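Local coordinates for probable antibiotics synthesis protein (Thermus thermophilus, PDB 1V70) that is of unknown function but has a cupin fold, probably binds a metal ion, and may act in antibiotic synthesis, at residues A[9-12]-A[17-20]; A[20-25]-A[30-35]; A[87-90]-A[94-97]. All blocks are in the same frame, centred on the assembly; numbering follows the deposited sequence. Where two conformers were deposited one is given.

Contact 1 of 3, residues A[9-12]-A[17-20]; sequences LARY and MAKI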
loop_
_atom_site.group_PDB
_atom_site.type_symbol
_atom_site.label_atom_id
_atom_site.label_comp_id
_atom_site.label_asym_id
_atom_site.label_seq_id
_atom_site.Cartn_x
_atom_site.Cartn_y
_atom_site.Cartn_z
ATOM N N LEU A 9 14.523 -1.888 3.341
ATOM C CA LEU A 9 14.039 -3.119 3.963
ATOM C C LEU A 9 14.045 -4.337 3.050
ATOM O O LEU A 9 14.094 -5.471 3.528
ATOM C CB LEU A 9 12.619 -2.918 4.493
ATOM C CG LEU A 9 12.432 -1.901 5.619
ATOM C CD1 LEU A 9 10.972 -1.879 6.042
ATOM C CD2 LEU A 9 13.324 -2.265 6.797
ATOM N N ALA A 10 13.981 -4.102 1.744
ATOM C CA ALA A 10 13.962 -5.188 0.771
ATOM C C ALA A 10 15.100 -6.183 0.972
ATOM O O ALA A 10 16.258 -5.800 1.144
ATOM C CB ALA A 10 14.007 -4.618 -0.643
ATOM N N ARG A 11 14.753 -7.465 0.951
ATOM C CA ARG A 11 15.720 -8.545 1.126
ATOM C C ARG A 11 15.087 -9.822 0.587
ATOM O O ARG A 11 13.867 -9.908 0.464
ATOM C CB ARG A 11 16.069 -8.717 2.610
ATOM C CG ARG A 11 14.892 -9.142 3.468
ATOM C CD ARG A 11 15.260 -9.306 4.940
ATOM N NE ARG A 11 14.102 -9.724 5.725
ATOM C CZ ARG A 11 13.574 -10.945 5.696
ATOM N NH1 ARG A 11 14.105 -11.888 4.927
ATOM N NH2 ARG A 11 12.495 -11.218 6.417
ATOM N N TYR A 12 15.914 -10.811 0.270
ATOM C CA TYR A 12 15.414 -12.072 -0.264
ATOM C C TYR A 12 15.834 -13.265 0.587
ATOM O O TYR A 12 16.780 -13.186 1.370
ATOM C CB TYR A 12 15.892 -12.237 -1.707
ATOM C CG TYR A 12 15.285 -11.207 -2.633
ATOM C CD1 TYR A 12 14.020 -11.400 -3.187
ATOM C CD2 TYR A 12 15.948 -10.010 -2.904
ATOM C CE1 TYR A 12 13.427 -10.424 -3.985
ATOM C CE2 TYR A 12 15.363 -9.027 -3.700
ATOM C CZ TYR A 12 14.102 -9.241 -4.235
ATOM O OH TYR A 12 13.509 -8.269 -5.008
ATOM N N MET A 17 9.723 -17.623 0.006
ATOM C CA MET A 17 9.374 -16.217 -0.123
ATOM C C MET A 17 9.592 -15.498 1.203
ATOM O O MET A 17 9.218 -15.997 2.263
ATOM C CB MET A 17 7.910 -16.066 -0.540
ATOM C CG MET A 17 7.426 -14.625 -0.534
ATOM S SD MET A 17 5.668 -14.469 -0.874
ATOM C CE MET A 17 4.992 -14.899 0.704
ATOM N N ALA A 18 10.193 -14.318 1.136
ATOM C CA ALA A 18 10.437 -13.534 2.336
ATOM C C ALA A 18 9.263 -12.600 2.613
ATOM O O ALA A 18 8.763 -11.925 1.707
ATOM C CB ALA A 18 11.718 -12.721 2.177
ATOM N N LYS A 19 8.810 -12.590 3.862
ATOM C CA LYS A 19 7.731 -11.714 4.296
ATOM C C LYS A 19 8.419 -10.725 5.225
ATOM O O LYS A 19 8.944 -11.094 6.276
ATOM C CB LYS A 19 6.649 -12.505 5.031
ATOM C CG LYS A 19 5.898 -13.477 4.126
ATOM C CD LYS A 19 4.769 -14.196 4.855
ATOM C CE LYS A 19 3.651 -13.245 5.257
ATOM N NZ LYS A 19 4.072 -12.266 6.298
ATOM N N ILE A 20 8.424 -9.465 4.816
ATOM C CA ILE A 20 9.099 -8.411 5.555
ATOM C C ILE A 20 8.112 -7.439 6.190
ATOM O O ILE A 20 7.516 -6.619 5.500
ATOM C CB ILE A 20 10.026 -7.639 4.592
ATOM C CG1 ILE A 20 10.982 -8.624 3.910
ATOM C CG2 ILE A 20 10.782 -6.554 5.337
ATOM C CD1 ILE A 20 11.486 -8.163 2.554
#
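Leu9 closes the short helix 6-9 and meets Ile20 on strand 18-25, an outer strand of one sheet of this cupin fold. Leu9 CB lies 4.2 Å from Ile20 CG2, and the leucine carbonyl oxygen also rests on the isoleucine side chain. At Ala10 the chain leaves helical geometry; its CA approaches Ile20 CD1 while the methyl points away from the strand. Arg11 makes the broadest meeting. Its CG sits between the backbone N and the carbonyl carbon (chi1 64°), and from there the chain runs extended to NE, sliding past Ile20 in the opposite direction. Arg11 CG touches Ile20 CD1 at 3.7 Å, and farther out Ile20 CG1 lies against one face of the guanidinium, offset toward its rim. Arg11 NH1 comes obliquely to Ala18 CB at 3.7 Å, whereas Arg11 NH2 stands 3.6 Å from Lys19 O. The aliphatic part of an exposed arginine is thus laid over a buried isoleucine, whose CD1 also meets the backbone, 3.6 Å from Arg11 O. Tyr12 CB points away from the strand, and the side chain packs on Ala34, Leu36 and Pro94; on the strand side, Tyr12 C comes within 4.4 Å of Ala18 CB.

Contact 2 of 3, residues A[20-25]-A[30-35]; sequences IPVFQS and YDLYAL. With NA (sodium ion), chain B.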
loop_
_atom_site.group_PDB
_atom_site.type_symbol
_atom_site.label_atom_id
_atom_site.label_comp_id
_atom_site.label_asym_id
_atom_site.label_seq_id
_atom_site.Cartn_x
_atom_site.Cartn_y
_atom_site.Cartn_z
ATOM N N ILE A 20 8.424 -9.465 4.816
ATOM C CA ILE A 20 9.099 -8.411 5.555
ATOM C C ILE A 20 8.112 -7.439 6.190
ATOM O O ILE A 20 7.516 -6.619 5.500
ATOM C CB ILE A 20 10.026 -7.639 4.592
ATOM C CG1 ILE A 20 10.982 -8.624 3.910
ATOM C CG2 ILE A 20 10.782 -6.554 5.337
ATOM C CD1 ILE A 20 11.486 -8.163 2.554
ATOM N N PRO A 21 7.917 -7.518 7.516
ATOM C CA PRO A 21 6.980 -6.608 8.181
ATOM C C PRO A 21 7.492 -5.173 8.174
ATOM O O PRO A 21 8.651 -4.918 8.489
ATOM C CB PRO A 21 6.906 -7.180 9.597
ATOM C CG PRO A 21 7.206 -8.634 9.407
ATOM C CD PRO A 21 8.347 -8.588 8.433
ATOM N N VAL A 22 6.630 -4.240 7.791
ATOM C CA VAL A 22 6.995 -2.830 7.775
ATOM C C VAL A 22 6.334 -2.192 8.996
ATOM O O VAL A 22 7.014 -1.653 9.871
ATOM C CB VAL A 22 6.508 -2.140 6.479
ATOM C CG1 VAL A 22 6.930 -0.676 6.479
ATOM C CG2 VAL A 22 7.091 -2.851 5.260
ATOM N N PHE A 23 5.007 -2.268 9.046
ATOM C CA PHE A 23 4.216 -1.748 10.160
ATOM C C PHE A 23 3.171 -2.804 10.498
ATOM O O PHE A 23 2.770 -3.595 9.638
ATOM C CB PHE A 23 3.466 -0.467 9.786
ATOM C CG PHE A 23 4.336 0.625 9.240
ATOM C CD1 PHE A 23 5.389 1.151 9.983
ATOM C CD2 PHE A 23 4.078 1.148 7.977
ATOM C CE1 PHE A 23 6.170 2.187 9.472
ATOM C CE2 PHE A 23 4.848 2.177 7.459
ATOM C CZ PHE A 23 5.896 2.700 8.205
ATOM N N GLN A 24 2.713 -2.807 11.743
ATOM C CA GLN A 24 1.695 -3.775 12.147
ATOM C C GLN A 24 0.893 -3.284 13.339
ATOM O O GLN A 24 1.399 -2.606 14.222
ATOM C CB GLN A 24 2.377 -5.124 12.457
ATOM C CG GLN A 24 3.266 -5.129 13.724
ATOM C CD GLN A 24 4.544 -4.346 13.475
ATOM O OE1 GLN A 24 4.661 -3.171 13.783
ATOM N NE2 GLN A 24 5.557 -5.074 12.953
ATOM N N SER A 25 -0.386 -3.635 13.337
ATOM C CA SER A 25 -1.301 -3.278 14.411
ATOM C C SER A 25 -2.441 -4.271 14.285
ATOM O O SER A 25 -2.494 -5.032 13.319
ATOM C CB SER A 25 -1.829 -1.854 14.233
ATOM O OG SER A 25 -2.743 -1.780 13.152
ATOM N N TYR A 30 1.141 -4.434 7.179
ATOM C CA TYR A 30 1.689 -3.678 6.057
ATOM C C TYR A 30 3.043 -4.337 5.847
ATOM O O TYR A 30 3.992 -4.083 6.595
ATOM C CB TYR A 30 1.840 -2.209 6.462
ATOM C CG TYR A 30 1.956 -1.234 5.311
ATOM C CD1 TYR A 30 0.818 -0.682 4.711
ATOM C CD2 TYR A 30 3.203 -0.840 4.840
ATOM C CE1 TYR A 30 0.933 0.249 3.671
ATOM C CE2 TYR A 30 3.328 0.083 3.810
ATOM C CZ TYR A 30 2.191 0.627 3.232
ATOM O OH TYR A 30 2.336 1.565 2.235
ATOM N N ASP A 31 3.121 -5.200 4.836
ATOM C CA ASP A 31 4.330 -5.970 4.563
ATOM C C ASP A 31 4.882 -5.852 3.159
ATOM O O ASP A 31 4.224 -5.361 2.244
ATOM C CB ASP A 31 4.061 -7.468 4.766
ATOM C CG ASP A 31 3.439 -7.789 6.100
ATOM O OD1 ASP A 31 3.945 -7.296 7.121
ATOM O OD2 ASP A 31 2.449 -8.555 6.124
ATOM N N LEU A 32 6.107 -6.339 3.007
ATOM C CA LEU A 32 6.750 -6.427 1.711
ATOM C C LEU A 32 6.923 -7.926 1.492
ATOM O O LEU A 32 7.305 -8.648 2.418
ATOM C CB LEU A 32 8.139 -5.784 1.710
ATOM C CG LEU A 32 8.281 -4.267 1.769
ATOM C CD1 LEU A 32 9.763 -3.913 1.752
ATOM C CD2 LEU A 32 7.564 -3.624 0.589
ATOM N N TYR A 33 6.602 -8.406 0.298
ATOM C CA TYR A 33 6.812 -9.816 -0.025
ATOM C C TYR A 33 7.903 -9.795 -1.083
ATOM O O TYR A 33 7.784 -9.092 -2.085
ATOM C CB TYR A 33 5.569 -10.470 -0.633
ATOM C CG TYR A 33 4.463 -10.853 0.325
ATOM C CD1 TYR A 33 3.412 -11.658 -0.114
ATOM C CD2 TYR A 33 4.433 -10.394 1.646
ATOM C CE1 TYR A 33 2.355 -11.997 0.726
ATOM C CE2 TYR A 33 3.373 -10.728 2.501
ATOM C CZ TYR A 33 2.338 -11.529 2.028
ATOM O OH TYR A 33 1.275 -11.857 2.841
ATOM N N ALA A 34 8.972 -10.550 -0.857
ATOM C CA ALA A 34 10.079 -10.613 -1.802
ATOM C C ALA A 34 10.140 -12.038 -2.327
ATOM O O ALA A 34 10.401 -12.979 -1.572
ATOM C CB ALA A 34 11.388 -10.238 -1.112
ATOM N N LEU A 35 9.890 -12.186 -3.625
ATOM C CA LEU A 35 9.868 -13.496 -4.260
ATOM C C LEU A 35 10.939 -13.705 -5.314
ATOM O O LEU A 35 11.024 -12.962 -6.289
ATOM C CB LEU A 35 8.507 -13.748 -4.925
ATOM C CG LEU A 35 7.218 -13.736 -4.101
ATOM C CD1 LEU A 35 6.793 -12.307 -3.802
ATOM C CD2 LEU A 35 6.122 -14.444 -4.892
HETATM NA NA NA B . 8.490 -1.933 11.647
HETATM O O HOH W 1 8.226 -4.474 11.763
HETATM O O HOH W 2 10.131 -2.722 9.747
HETATM O O HOH W 3 3.329 -6.182 9.343
HETATM O O HOH W 4 7.100 -2.388 13.782
HETATM O O HOH W 5 8.326 0.443 12.275
HETATM O O HOH W 6 10.605 -2.252 13.147
#
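Ile20 and Leu32 form a hydrogen-bonded pair in the antiparallel hairpin of strands 18-25 and 28-35, Ile20 N reaching Leu32 O at 2.8 Å and Leu32 N returning to Ile20 O. Farther along, a classic beta bulge sets Val22 and Phe23 together against Tyr30. Tyr30 O takes both amides in its carbonyl plane, Val22 N at 2.9 Å and Phe23 N at 3.2 Å, while Tyr30 N donates to Phe23 O. Beside the non-hydrogen-bonded pair of Pro21 and Asp31, a water donates to both Asp31 OD1 and Phe23 O, bridging the strands.

Among the apolar contacts, Val22 CB comes to the edge of the Tyr30 ring, 3.9 Å from Tyr30 CD2, and Val22 CG2 touches the Leu32 CG branch point. With Tyr30 CG anti to its backbone N (chi1 -161°), the ring lies beside that of Phe23, pointing the same way, their planes inclined at 40°. Val22 CG1 covers the centre of one Phe23 face.

The sodium ion is bound by Val22 O at 2.3 Å and by five waters. One of these accepts from Gln24 NE2; another donates to Gln24 OE1.

Leu9 of helix 6-9 packs on Val22 and Leu32. Strand 95-102 continues the sheet beyond 30-35, while Phe78 and Tyr54 of the second subunit meet Phe23 and Tyr30 respectively.

Contact 3 of 3, residues A[87-90]-A[94-97]; sequences VRNE and PALL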
loop_
_atom_site.group_PDB
_atom_site.type_symbol
_atom_site.label_atom_id
_atom_site.label_comp_id
_atom_site.label_asym_id
_atom_site.label_seq_id
_atom_site.Cartn_x
_atom_site.Cartn_y
_atom_site.Cartn_z
ATOM N N VAL A 87 0.019 -15.870 -4.673
ATOM C CA VAL A 87 0.841 -15.198 -5.669
ATOM C C VAL A 87 2.068 -16.053 -5.951
ATOM O O VAL A 87 2.637 -16.653 -5.039
ATOM C CB VAL A 87 1.266 -13.772 -5.200
ATOM C CG1 VAL A 87 2.135 -13.853 -3.954
ATOM C CG2 VAL A 87 1.992 -13.058 -6.313
ATOM N N ARG A 88 2.457 -16.123 -7.219
ATOM C CA ARG A 88 3.572 -16.952 -7.671
ATOM C C ARG A 88 4.509 -16.151 -8.569
ATOM O O ARG A 88 4.083 -15.407 -9.442
ATOM C CB ARG A 88 3.037 -18.147 -8.466
ATOM C CG ARG A 88 1.902 -18.893 -7.776
ATOM C CD ARG A 88 1.543 -20.195 -8.501
ATOM N NE ARG A 88 1.555 -20.013 -9.956
ATOM C CZ ARG A 88 0.370 -19.825 -10.578
ATOM N NH1 ARG A 88 -0.745 -19.749 -9.872
ATOM N NH2 ARG A 88 0.337 -19.739 -11.916
ATOM N N ASN A 89 5.816 -16.314 -8.406
ATOM C CA ASN A 89 6.746 -15.653 -9.302
ATOM C C ASN A 89 7.130 -16.684 -10.356
ATOM O O ASN A 89 7.944 -17.573 -10.097
ATOM C CB ASN A 89 8.001 -15.180 -8.563
ATOM C CG ASN A 89 8.933 -14.401 -9.465
ATOM O OD1 ASN A 89 8.787 -14.426 -10.687
ATOM N ND2 ASN A 89 9.903 -13.711 -8.872
ATOM N N GLU A 90 6.521 -16.576 -11.531
ATOM C CA GLU A 90 6.802 -17.506 -12.622
ATOM C C GLU A 90 7.756 -16.887 -13.642
ATOM O O GLU A 90 7.952 -17.417 -14.727
ATOM C CB GLU A 90 5.490 -17.885 -13.333
ATOM C CG GLU A 90 4.509 -18.686 -12.455
ATOM C CD GLU A 90 5.099 -20.017 -12.028
ATOM O OE1 GLU A 90 6.088 -20.448 -12.609
ATOM O OE2 GLU A 90 4.546 -20.623 -11.117
ATOM N N PRO A 94 13.593 -11.505 -9.843
ATOM C CA PRO A 94 12.939 -11.325 -8.545
ATOM C C PRO A 94 11.741 -10.385 -8.655
ATOM O O PRO A 94 11.611 -9.630 -9.622
ATOM C CB PRO A 94 14.048 -10.730 -7.677
ATOM C CG PRO A 94 15.306 -11.269 -8.304
ATOM C CD PRO A 94 15.010 -11.109 -9.774
ATOM N N ALA A 95 10.863 -10.443 -7.663
ATOM C CA ALA A 95 9.692 -9.580 -7.620
ATOM C C ALA A 95 9.516 -9.099 -6.187
ATOM O O ALA A 95 9.818 -9.827 -5.236
ATOM C CB ALA A 95 8.448 -10.338 -8.081
ATOM N N LEU A 96 9.042 -7.866 -6.042
ATOM C CA LEU A 96 8.807 -7.263 -4.736
ATOM C C LEU A 96 7.395 -6.698 -4.718
ATOM O O LEU A 96 7.012 -5.948 -5.613
ATOM C CB LEU A 96 9.799 -6.127 -4.472
ATOM C CG LEU A 96 9.817 -5.578 -3.043
ATOM C CD1 LEU A 96 10.253 -6.672 -2.076
ATOM C CD2 LEU A 96 10.767 -4.396 -2.965
ATOM N N LEU A 97 6.635 -7.054 -3.689
ATOM C CA LEU A 97 5.258 -6.596 -3.559
ATOM C C LEU A 97 5.025 -5.890 -2.239
ATOM O O LEU A 97 5.661 -6.214 -1.238
ATOM C CB LEU A 97 4.295 -7.787 -3.609
ATOM C CG LEU A 97 4.510 -8.840 -4.693
ATOM C CD1 LEU A 97 3.534 -9.986 -4.480
ATOM C CD2 LEU A 97 4.334 -8.208 -6.062
#
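Asn89 ND2 is gripped by two backbone carbonyls, Leu35 O and Ser93 O, and merely packs against Ala95. Asn89 ND2 stands 3.6 Å from Ala95 N and 3.8 Å from Ala95 CB, alongside the beginning of strand 95-102. Since ND2 and the Ala95 amide are both donors, their nearness is a matter of packing; Ala95 N belongs to the backbone pairing with Leu35 instead. The other end of the asparagine amide, OD1, is hydrogen-bonded to Ser91 OG. Partners at both ends fix which way round the flat group lies and satisfy the polar atoms of a buried side chain. The torsion leaves CG anti to the backbone N (chi1 -176°), directing the amide toward the 94-97 segment. Asn89 thus ties the turn through Ser91 and Ser93 to the end of strand 28-35.

The two segments flank a short connection between strands of different sheets: 85-88 belongs to the four-stranded sheet and 95-102 to the five-stranded one, the two antiparallel sheets that face each other in the cupin beta-barrel. Farther inside, Val87 and Leu97 bridge these sheets tip to tip. In the valine conformer described, Leu97 CD1 lies 3.9 Å from Val87 CG2, with the second methyl, CG1, slightly farther off. Leu35, Tyr53 and Val60 pack against both residues, placing their meeting within the apolar interior, and Val60 also touches the Ala95 side chain.

In the fold
Along the chain contact 1 leads into contact 2, with Ile20 common to both, and contact 3 follows much later. All three reach the five-stranded sheet, in which strands 18-25, 28-35 and 95-102 are successive neighbours. The centres of contacts 1 and 2 lie about 8 Å apart, those of contacts 1 and 3 about 11 Å, and those of contacts 2 and 3 about 14 Å. Tyr12 reaches Ala34 of contact 2 and Pro94 of contact 3, linking the N-terminal loop to both. Contacts 1 and 2 fasten the N-terminal segment and an outer strand to the sheet that meets the second subunit, whereas contact 3 joins strand 95-102 to strand 85-88 of the four-stranded sheet.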